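Local coordinates for protein ATP-dependent helicase FUN30 (Saccharomyces cerevisiae S288c, PDB 5GN1) that remodels nucleosomes as an ATP-dependent SNF2-family DNA helicase, supporting heterochromatin organization and promoting DNA end resection at double-strand breaks, at residues Ile217-Leu222 with Tyr227-Leu232; Asp246-Asp251 with Pro255-Ser260. All coordinates share one frame; numbering follows the deposited sequence. Where two conformers were deposited one is given.

Contacts 1 and 2 lie in the RecA-like C-terminal ATPase lobe, their centres about 10 Å apart, and follow one another along the chain. Each seats a helix on the strand that comes next: helix 212-224 on the edge strand 229-232 in contact 1, helix 241-250 on strand 256-260 in contact 2. The two strands are parallel neighbours, joined by backbone bonds between Leu-230 and both Ile-256 and Ile-258, and the helices cover opposite faces of the sheet. Contact 1, a surface contact, mixes apolar packing with a salt bridge and a backbone hydrogen bond; the buried contact 2 relies on two phenylalanine rings and has no hydrogen bond between its segments.

Contact 1. Residues Ile217-Leu222 with Tyr227-Leu232; sequences ILEMVL and YKFLRL
Phe-229 holds CG between its backbone N and carbonyl carbon (chi1 68°), which lifts the ring off the strand against Glu-219 and Leu-222. Glu-219 has CG anti to its own carbonyl carbon (chi1 -68°) and runs extended from there, crossing the phenylalanine at about a right angle with CG 3.6 Å from Phe-229 CE2. Leu-222 meets the ring nearer its root: its CB lies 3.8 Å from Phe-229 CD1, while its CD1 packs against CB and CG of Phe-229. Beyond the ring, Glu-219 OE2 accepts a hydrogen bond from Arg-231 NH1 at 2.7 Å, within a salt bridge. NH1 comes from above the carboxylate plane, and carboxylate and guanidinium stand nearly perpendicular (87°); the bond runs through OE2 rather than as a bidentate pair. Asp-216 and Asp-233 also form salt bridges with this arginine, at NH1 and NE. A glutamine here would probably leave Arg-231 without one of its negative partners. Across the turn between helix and strand, Tyr-227 N donates to Leu-222 O at 3.0 Å, and Leu-222 CD2 approaches the edge of the tyrosine ring. Segments 217-222 and 229-232 run almost antiparallel, their axes 10.1 Å apart at closest approach, as expected for the helix-to-strand half of a beta-alpha-beta crossover; this one skips a strand position in the parallel sheet of a RecA-like helicase lobe.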
ATOM      1  N   ILE A 217      -6.316   2.488   3.392  1.00 16.78           N
ATOM      2  CA  ILE A 217      -6.432   3.834   2.838  1.00 18.20           C
ATOM      3  C   ILE A 217      -7.480   3.861   1.740  1.00 18.86           C
ATOM      4  O   ILE A 217      -8.258   4.818   1.623  1.00 16.84           O
ATOM      5  CB  ILE A 217      -5.074   4.327   2.313  1.00 17.83           C
ATOM      6  CG1 ILE A 217      -4.082   4.491   3.462  1.00 21.44           C
ATOM      7  CG2 ILE A 217      -5.256   5.648   1.591  1.00 20.65           C
ATOM      8  CD1 ILE A 217      -2.632   4.692   2.987  1.00 16.78           C
ATOM      9  N   LEU A 218      -7.496   2.822   0.903  1.00 17.01           N
ATOM     10  CA  LEU A 218      -8.432   2.783  -0.218  1.00 19.18           C
ATOM     11  C   LEU A 218      -9.871   2.788   0.256  1.00 19.06           C
ATOM     12  O   LEU A 218     -10.748   3.283  -0.457  1.00 20.78           O
ATOM     13  CB  LEU A 218      -8.168   1.550  -1.090  1.00 15.95           C
ATOM     14  CG  LEU A 218      -6.965   1.590  -2.023  1.00 26.39           C
ATOM     15  CD1 LEU A 218      -6.811   0.266  -2.770  1.00 19.50           C
ATOM     16  CD2 LEU A 218      -7.098   2.748  -3.006  1.00 24.81           C
ATOM     17  N   GLU A 219     -10.142   2.254   1.451  1.00 18.38           N
ATOM     18  CA  GLU A 219     -11.516   2.265   1.939  1.00 21.53           C
ATOM     19  C   GLU A 219     -12.030   3.698   2.077  1.00 24.84           C
ATOM     20  O   GLU A 219     -13.174   3.994   1.714  1.00 21.13           O
ATOM     21  CB  GLU A 219     -11.609   1.501   3.262  1.00 21.32           C
ATOM     22  CG  GLU A 219     -11.377  -0.010   3.115  1.00 20.74           C
ATOM     23  CD  GLU A 219     -11.773  -0.768   4.385  1.00 31.02           C
ATOM     24  OE1 GLU A 219     -12.414  -0.152   5.250  1.00 36.09           O
ATOM     25  OE2 GLU A 219     -11.449  -1.963   4.529  1.00 29.62           O
ATOM     26  N   MET A 220     -11.180   4.619   2.551  1.00 21.46           N
ATOM     27  CA  MET A 220     -11.608   6.013   2.649  1.00 19.87           C
ATOM     28  C   MET A 220     -11.687   6.669   1.279  1.00 22.32           C
ATOM     29  O   MET A 220     -12.600   7.464   1.026  1.00 21.88           O
ATOM     30  CB  MET A 220     -10.671   6.800   3.563  1.00 26.02           C
ATOM     31  CG  MET A 220     -10.681   6.312   4.993  1.00 29.98           C
ATOM     32  SD  MET A 220     -10.067   7.608   6.088  1.00 33.38           S
ATOM     33  CE  MET A 220     -11.410   8.792   5.968  1.00 35.15           C
ATOM     34  N   VAL A 221     -10.740   6.350   0.391  1.00 19.57           N
ATOM     35  CA  VAL A 221     -10.779   6.852  -0.986  1.00 19.06           C
ATOM     36  C   VAL A 221     -12.095   6.471  -1.659  1.00 21.24           C
ATOM     37  O   VAL A 221     -12.777   7.312  -2.260  1.00 19.61           O
ATOM     38  CB  VAL A 221      -9.568   6.320  -1.780  1.00 19.06           C
ATOM     39  CG1 VAL A 221      -9.691   6.640  -3.281  1.00 19.70           C
ATOM     40  CG2 VAL A 221      -8.250   6.869  -1.227  1.00 19.74           C
ATOM     41  N   LEU A 222     -12.467   5.187  -1.582  1.00 22.35           N
ATOM     42  CA  LEU A 222     -13.652   4.738  -2.311  1.00 20.53           C
ATOM     43  C   LEU A 222     -14.919   5.361  -1.735  1.00 24.94           C
ATOM     44  O   LEU A 222     -15.838   5.705  -2.493  1.00 22.84           O
ATOM     45  CB  LEU A 222     -13.723   3.202  -2.319  1.00 19.63           C
ATOM     46  CG  LEU A 222     -12.536   2.532  -3.048  1.00 17.53           C
ATOM     47  CD1 LEU A 222     -12.625   1.001  -3.077  1.00 18.31           C
ATOM     48  CD2 LEU A 222     -12.381   3.083  -4.470  1.00 21.80           C
ATOM     49  N   TYR A 227     -18.195   5.120  -4.318  1.00 24.95           N
ATOM     50  CA  TYR A 227     -18.267   3.772  -4.878  1.00 24.05           C
ATOM     51  C   TYR A 227     -18.404   2.766  -3.742  1.00 26.23           C
ATOM     52  O   TYR A 227     -17.526   2.690  -2.875  1.00 27.28           O
ATOM     53  CB  TYR A 227     -17.019   3.437  -5.695  1.00 22.51           C
ATOM     54  CG  TYR A 227     -16.749   4.284  -6.923  1.00 22.77           C
ATOM     55  CD1 TYR A 227     -17.750   4.601  -7.828  1.00 23.30           C
ATOM     56  CD2 TYR A 227     -15.463   4.737  -7.190  1.00 22.14           C
ATOM     57  CE1 TYR A 227     -17.472   5.372  -8.969  1.00 23.36           C
ATOM     58  CE2 TYR A 227     -15.180   5.484  -8.312  1.00 23.90           C
ATOM     59  CZ  TYR A 227     -16.183   5.809  -9.196  1.00 24.19           C
ATOM     60  OH  TYR A 227     -15.854   6.575 -10.302  1.00 24.08           O
ATOM     61  N   LYS A 228     -19.471   1.971  -3.765  1.00 19.90           N
ATOM     62  CA  LYS A 228     -19.570   0.848  -2.837  1.00 17.47           C
ATOM     63  C   LYS A 228     -18.496  -0.196  -3.134  1.00 21.02           C
ATOM     64  O   LYS A 228     -18.096  -0.402  -4.283  1.00 21.72           O
ATOM     65  CB  LYS A 228     -20.953   0.183  -2.908  1.00 23.07           C
ATOM     66  CG  LYS A 228     -22.134   1.077  -2.527  1.00 29.36           C
ATOM     67  CD  LYS A 228     -23.474   0.342  -2.774  1.00 32.15           C
ATOM     68  CE  LYS A 228     -24.677   1.289  -2.754  1.00 34.74           C
ATOM     69  NZ  LYS A 228     -25.965   0.599  -3.165  1.00 32.61           N
ATOM     70  N   PHE A 229     -18.035  -0.873  -2.082  1.00 21.16           N
ATOM     71  CA  PHE A 229     -16.971  -1.850  -2.241  1.00 20.53           C
ATOM     72  C   PHE A 229     -17.125  -2.938  -1.188  1.00 20.83           C
ATOM     73  O   PHE A 229     -17.815  -2.765  -0.182  1.00 19.89           O
ATOM     74  CB  PHE A 229     -15.583  -1.188  -2.130  1.00 19.81           C
ATOM     75  CG  PHE A 229     -15.276  -0.673  -0.746  1.00 20.91           C
ATOM     76  CD1 PHE A 229     -15.677   0.602  -0.362  1.00 23.29           C
ATOM     77  CD2 PHE A 229     -14.619  -1.479   0.176  1.00 19.80           C
ATOM     78  CE1 PHE A 229     -15.436   1.063   0.917  1.00 22.65           C
ATOM     79  CE2 PHE A 229     -14.360  -1.024   1.462  1.00 22.58           C
ATOM     80  CZ  PHE A 229     -14.777   0.244   1.837  1.00 20.42           C
ATOM     81  N   LEU A 230     -16.476  -4.073  -1.438  1.00 16.61           N
ATOM     82  CA  LEU A 230     -16.264  -5.127  -0.457  1.00 17.64           C
ATOM     83  C   LEU A 230     -14.774  -5.399  -0.364  1.00 22.76           C
ATOM     84  O   LEU A 230     -13.994  -5.004  -1.245  1.00 19.42           O
ATOM     85  CB  LEU A 230     -17.003  -6.419  -0.833  1.00 22.73           C
ATOM     86  CG  LEU A 230     -18.523  -6.297  -0.963  1.00 20.84           C
ATOM     87  CD1 LEU A 230     -19.065  -7.386  -1.898  1.00 24.15           C
ATOM     88  CD2 LEU A 230     -19.195  -6.370   0.413  1.00 25.03           C
ATOM     89  N   ARG A 231     -14.383  -6.098   0.698  1.00 17.29           N
ATOM     90  CA  ARG A 231     -12.972  -6.350   0.953  1.00 21.43           C
ATOM     91  C   ARG A 231     -12.754  -7.771   1.447  1.00 18.86           C
ATOM     92  O   ARG A 231     -13.545  -8.288   2.237  1.00 22.26           O
ATOM     93  CB  ARG A 231     -12.423  -5.349   1.980  1.00 21.47           C
ATOM     94  CG  ARG A 231     -11.088  -5.748   2.601  1.00 21.84           C
ATOM     95  CD  ARG A 231     -10.518  -4.598   3.406  1.00 24.96           C
ATOM     96  NE  ARG A 231      -9.207  -4.909   3.971  1.00 24.06           N
ATOM     97  CZ  ARG A 231      -8.436  -4.007   4.573  1.00 22.59           C
ATOM     98  NH1 ARG A 231      -8.858  -2.754   4.672  1.00 20.20           N
ATOM     99  NH2 ARG A 231      -7.263  -4.357   5.083  1.00 23.48           N
ATOM    100  N   LEU A 232     -11.673  -8.394   0.977  1.00 16.49           N
ATOM    101  CA  LEU A 232     -11.299  -9.748   1.369  1.00 22.26           C
ATOM    102  C   LEU A 232      -9.783  -9.829   1.349  1.00 24.17           C
ATOM    103  O   LEU A 232      -9.170  -9.635   0.294  1.00 24.70           O
ATOM    104  CB  LEU A 232     -11.912 -10.807   0.426  1.00 21.82           C
ATOM    105  CG  LEU A 232     -11.808 -12.309   0.766  1.00 23.87           C
ATOM    106  CD1 LEU A 232     -12.773 -13.087  -0.104  1.00 28.11           C
ATOM    107  CD2 LEU A 232     -10.396 -12.889   0.596  1.00 23.52           C
TER

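Contact 2. Residues Asp246-Asp251 with Pro255-Ser260; sequences DKFYED and PIFILS
Phe-248 reaches from helix 241-250 onto Phe-257 of strand 256-260, its CG set anti to the backbone N (chi1 -163°). At the root, CB lies 3.8 Å from Phe-257 CD2. One bond further, CG makes the closest approach of the contact, 3.4 Å to that CD2, which sits over one face of the Phe-248 ring, displaced toward its rim. Of the two ortho carbons of Phe-248, CD2 is 3.5 Å from Phe-257 CD2 and CD1 3.9 Å from it. The pair is T-shaped, with the edge of Phe-257 directed at the face of Phe-248 and the planes 68° apart. This seats the helix of the beta-alpha-beta unit 229-232, 241-250, 256-260 on its closing strand, within the parallel RecA-like sheet. Farther out, CE1 meets the strand backbone, 3.7 Å from Ile-256 C, with Pro-255 C near the ring's edge, while CE2 lies near both CD2 and CB of Phe-257. At the tip, CZ is 3.8 Å from Phe-257 CB, which also makes a CH-pi contact, 3.9 Å from the Phe-248 centroid and nearly on the ring normal. Lys-204 adds a cation-pi contact to the ring, and its NZ hydrogen-bonds to the Phe-248 and Asp-251 carbonyls.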
ATOM      1  N   ASP A 246     -20.621 -13.768  -2.501  1.00 20.46           N
ATOM      2  CA  ASP A 246     -22.007 -13.800  -2.931  1.00 22.86           C
ATOM      3  C   ASP A 246     -22.531 -12.392  -3.019  1.00 26.29           C
ATOM      4  O   ASP A 246     -23.216 -12.044  -3.980  1.00 26.25           O
ATOM      5  CB  ASP A 246     -22.875 -14.575  -1.960  1.00 27.62           C
ATOM      6  CG  ASP A 246     -22.681 -16.031  -2.069  1.00 29.57           C
ATOM      7  OD1 ASP A 246     -22.126 -16.494  -3.089  1.00 28.91           O
ATOM      8  OD2 ASP A 246     -23.083 -16.752  -1.133  1.00 32.74           O
ATOM      9  N   LYS A 247     -22.227 -11.565  -2.022  1.00 23.07           N
ATOM     10  CA  LYS A 247     -22.742 -10.216  -2.138  1.00 25.80           C
ATOM     11  C   LYS A 247     -22.270  -9.525  -3.415  1.00 26.02           C
ATOM     12  O   LYS A 247     -23.014  -8.769  -4.039  1.00 23.51           O
ATOM     13  CB  LYS A 247     -22.305  -9.443  -0.929  1.00 32.61           C
ATOM     14  CG  LYS A 247     -23.301  -8.515  -0.307  1.00 35.22           C
ATOM     15  CD  LYS A 247     -22.839  -8.254   1.109  1.00 41.25           C
ATOM     16  CE  LYS A 247     -23.530  -7.068   1.760  1.00 47.09           C
ATOM     17  NZ  LYS A 247     -22.918  -6.808   3.094  1.00 55.23           N
ATOM     18  N   PHE A 248     -21.029  -9.795  -3.798  1.00 23.66           N
ATOM     19  CA  PHE A 248     -20.441  -9.189  -4.986  1.00 23.74           C
ATOM     20  C   PHE A 248     -21.197  -9.616  -6.239  1.00 21.26           C
ATOM     21  O   PHE A 248     -21.440  -8.808  -7.136  1.00 22.53           O
ATOM     22  CB  PHE A 248     -18.964  -9.569  -5.107  1.00 20.05           C
ATOM     23  CG  PHE A 248     -18.189  -8.698  -6.054  1.00 18.99           C
ATOM     24  CD1 PHE A 248     -18.258  -7.317  -5.960  1.00 19.24           C
ATOM     25  CD2 PHE A 248     -17.392  -9.259  -7.038  1.00 16.84           C
ATOM     26  CE1 PHE A 248     -17.546  -6.513  -6.829  1.00 19.61           C
ATOM     27  CE2 PHE A 248     -16.679  -8.459  -7.911  1.00 18.57           C
ATOM     28  CZ  PHE A 248     -16.755  -7.084  -7.807  1.00 15.75           C
ATOM     29  N   TYR A 249     -21.568 -10.891  -6.294  1.00 19.87           N
ATOM     30  CA  TYR A 249     -22.301 -11.428  -7.436  1.00 19.65           C
ATOM     31  C   TYR A 249     -23.736 -10.926  -7.477  1.00 22.42           C
ATOM     32  O   TYR A 249     -24.283 -10.703  -8.560  1.00 21.89           O
ATOM     33  CB  TYR A 249     -22.303 -12.958  -7.393  1.00 22.79           C
ATOM     34  CG  TYR A 249     -21.092 -13.599  -8.010  1.00 22.83           C
ATOM     35  CD1 TYR A 249     -21.056 -13.890  -9.367  1.00 22.74           C
ATOM     36  CD2 TYR A 249     -19.978 -13.915  -7.234  1.00 23.43           C
ATOM     37  CE1 TYR A 249     -19.939 -14.489  -9.939  1.00 21.86           C
ATOM     38  CE2 TYR A 249     -18.859 -14.496  -7.789  1.00 20.28           C
ATOM     39  CZ  TYR A 249     -18.841 -14.792  -9.139  1.00 24.16           C
ATOM     40  OH  TYR A 249     -17.719 -15.400  -9.680  1.00 22.59           O
ATOM     41  N   GLU A 250     -24.370 -10.775  -6.313  1.00 21.72           N
ATOM     42  CA  GLU A 250     -25.815 -10.546  -6.256  1.00 22.63           C
ATOM     43  C   GLU A 250     -26.168  -9.073  -6.437  1.00 26.23           C
ATOM     44  O   GLU A 250     -27.201  -8.751  -7.042  1.00 25.02           O
ATOM     45  CB  GLU A 250     -26.364 -11.076  -4.922  1.00 21.69           C
ATOM     46  CG  GLU A 250     -27.895 -11.164  -4.819  1.00 30.08           C
ATOM     47  CD  GLU A 250     -28.541  -9.845  -4.410  1.00 36.45           C
ATOM     48  OE1 GLU A 250     -27.848  -8.976  -3.832  1.00 34.45           O
ATOM     49  OE2 GLU A 250     -29.744  -9.671  -4.681  1.00 33.99           O
ATOM     50  N   ASP A 251     -25.314  -8.167  -5.955  1.00 23.47           N
ATOM     51  CA  ASP A 251     -25.615  -6.737  -5.898  1.00 21.09           C
ATOM     52  C   ASP A 251     -24.923  -6.022  -7.062  1.00 23.28           C
ATOM     53  O   ASP A 251     -23.715  -5.774  -7.024  1.00 21.12           O
ATOM     54  CB  ASP A 251     -25.174  -6.170  -4.555  1.00 24.03           C
ATOM     55  CG  ASP A 251     -25.833  -4.824  -4.236  1.00 28.15           C
ATOM     56  OD1 ASP A 251     -26.157  -4.061  -5.177  1.00 28.87           O
ATOM     57  OD2 ASP A 251     -26.018  -4.537  -3.035  1.00 31.05           O
ATOM     58  N   PRO A 255     -19.610  -1.949  -7.264  1.00 19.04           N
ATOM     59  CA  PRO A 255     -18.733  -2.117  -8.428  1.00 19.93           C
ATOM     60  C   PRO A 255     -17.357  -2.672  -8.099  1.00 20.24           C
ATOM     61  O   PRO A 255     -16.675  -3.143  -9.020  1.00 19.21           O
ATOM     62  CB  PRO A 255     -18.641  -0.696  -9.000  1.00 17.97           C
ATOM     63  CG  PRO A 255     -18.819   0.193  -7.772  1.00 19.49           C
ATOM     64  CD  PRO A 255     -19.846  -0.531  -6.938  1.00 19.22           C
ATOM     65  N   ILE A 256     -16.931  -2.648  -6.833  1.00 16.46           N
ATOM     66  CA  ILE A 256     -15.518  -2.804  -6.480  1.00 18.83           C
ATOM     67  C   ILE A 256     -15.348  -3.870  -5.410  1.00 19.56           C
ATOM     68  O   ILE A 256     -16.060  -3.865  -4.398  1.00 16.27           O
ATOM     69  CB  ILE A 256     -14.898  -1.489  -5.981  1.00 17.81           C
ATOM     70  CG1 ILE A 256     -14.977  -0.422  -7.062  1.00 18.92           C
ATOM     71  CG2 ILE A 256     -13.430  -1.708  -5.565  1.00 16.30           C
ATOM     72  CD1 ILE A 256     -14.407   0.899  -6.612  1.00 17.19           C
ATOM     73  N   PHE A 257     -14.372  -4.753  -5.621  1.00 15.99           N
ATOM     74  CA  PHE A 257     -13.875  -5.697  -4.624  1.00 17.55           C
ATOM     75  C   PHE A 257     -12.392  -5.397  -4.433  1.00 19.67           C
ATOM     76  O   PHE A 257     -11.625  -5.453  -5.399  1.00 18.65           O
ATOM     77  CB  PHE A 257     -14.067  -7.139  -5.099  1.00 14.91           C
ATOM     78  CG  PHE A 257     -14.397  -8.116  -4.003  1.00 19.49           C
ATOM     79  CD1 PHE A 257     -13.795  -8.028  -2.768  1.00 22.27           C
ATOM     80  CD2 PHE A 257     -15.331  -9.123  -4.214  1.00 21.73           C
ATOM     81  CE1 PHE A 257     -14.110  -8.947  -1.758  1.00 23.86           C
ATOM     82  CE2 PHE A 257     -15.642 -10.033  -3.212  1.00 22.62           C
ATOM     83  CZ  PHE A 257     -15.030  -9.937  -1.984  1.00 21.04           C
ATOM     84  N   ILE A 258     -11.982  -5.057  -3.206  1.00 17.47           N
ATOM     85  CA  ILE A 258     -10.572  -4.825  -2.918  1.00 17.53           C
ATOM     86  C   ILE A 258     -10.029  -6.031  -2.158  1.00 18.18           C
ATOM     87  O   ILE A 258     -10.690  -6.560  -1.252  1.00 18.99           O
ATOM     88  CB  ILE A 258     -10.337  -3.501  -2.155  1.00 15.67           C
ATOM     89  CG1 ILE A 258     -10.839  -3.571  -0.708  1.00 21.12           C
ATOM     90  CG2 ILE A 258     -10.961  -2.310  -2.906  1.00 16.62           C
ATOM     91  CD1 ILE A 258     -10.560  -2.281   0.068  1.00 22.04           C
ATOM     92  N   LEU A 259      -8.844  -6.502  -2.564  1.00 18.28           N
ATOM     93  CA  LEU A 259      -8.284  -7.755  -2.064  1.00 19.16           C
ATOM     94  C   LEU A 259      -6.783  -7.626  -1.891  1.00 20.98           C
ATOM     95  O   LEU A 259      -6.132  -6.816  -2.560  1.00 16.21           O
ATOM     96  CB  LEU A 259      -8.517  -8.947  -3.016  1.00 18.28           C
ATOM     97  CG  LEU A 259      -9.935  -9.273  -3.485  1.00 21.55           C
ATOM     98  CD1 LEU A 259     -10.138  -8.746  -4.882  1.00 17.48           C
ATOM     99  CD2 LEU A 259     -10.156 -10.795  -3.449  1.00 19.53           C
ATOM    100  N   SER A 260      -6.231  -8.444  -0.996  0.63 21.17           N
ATOM    101  CA  SER A 260      -4.785  -8.620  -0.982  0.63 21.15           C
ATOM    102  C   SER A 260      -4.378  -9.495  -2.162  0.63 20.37           C
ATOM    103  O   SER A 260      -5.111 -10.397  -2.576  0.63 21.06           O
ATOM    104  CB  SER A 260      -4.307  -9.245   0.330  0.63 22.76           C
ATOM    105  OG  SER A 260      -4.998 -10.446   0.611  0.63 24.20           O
TER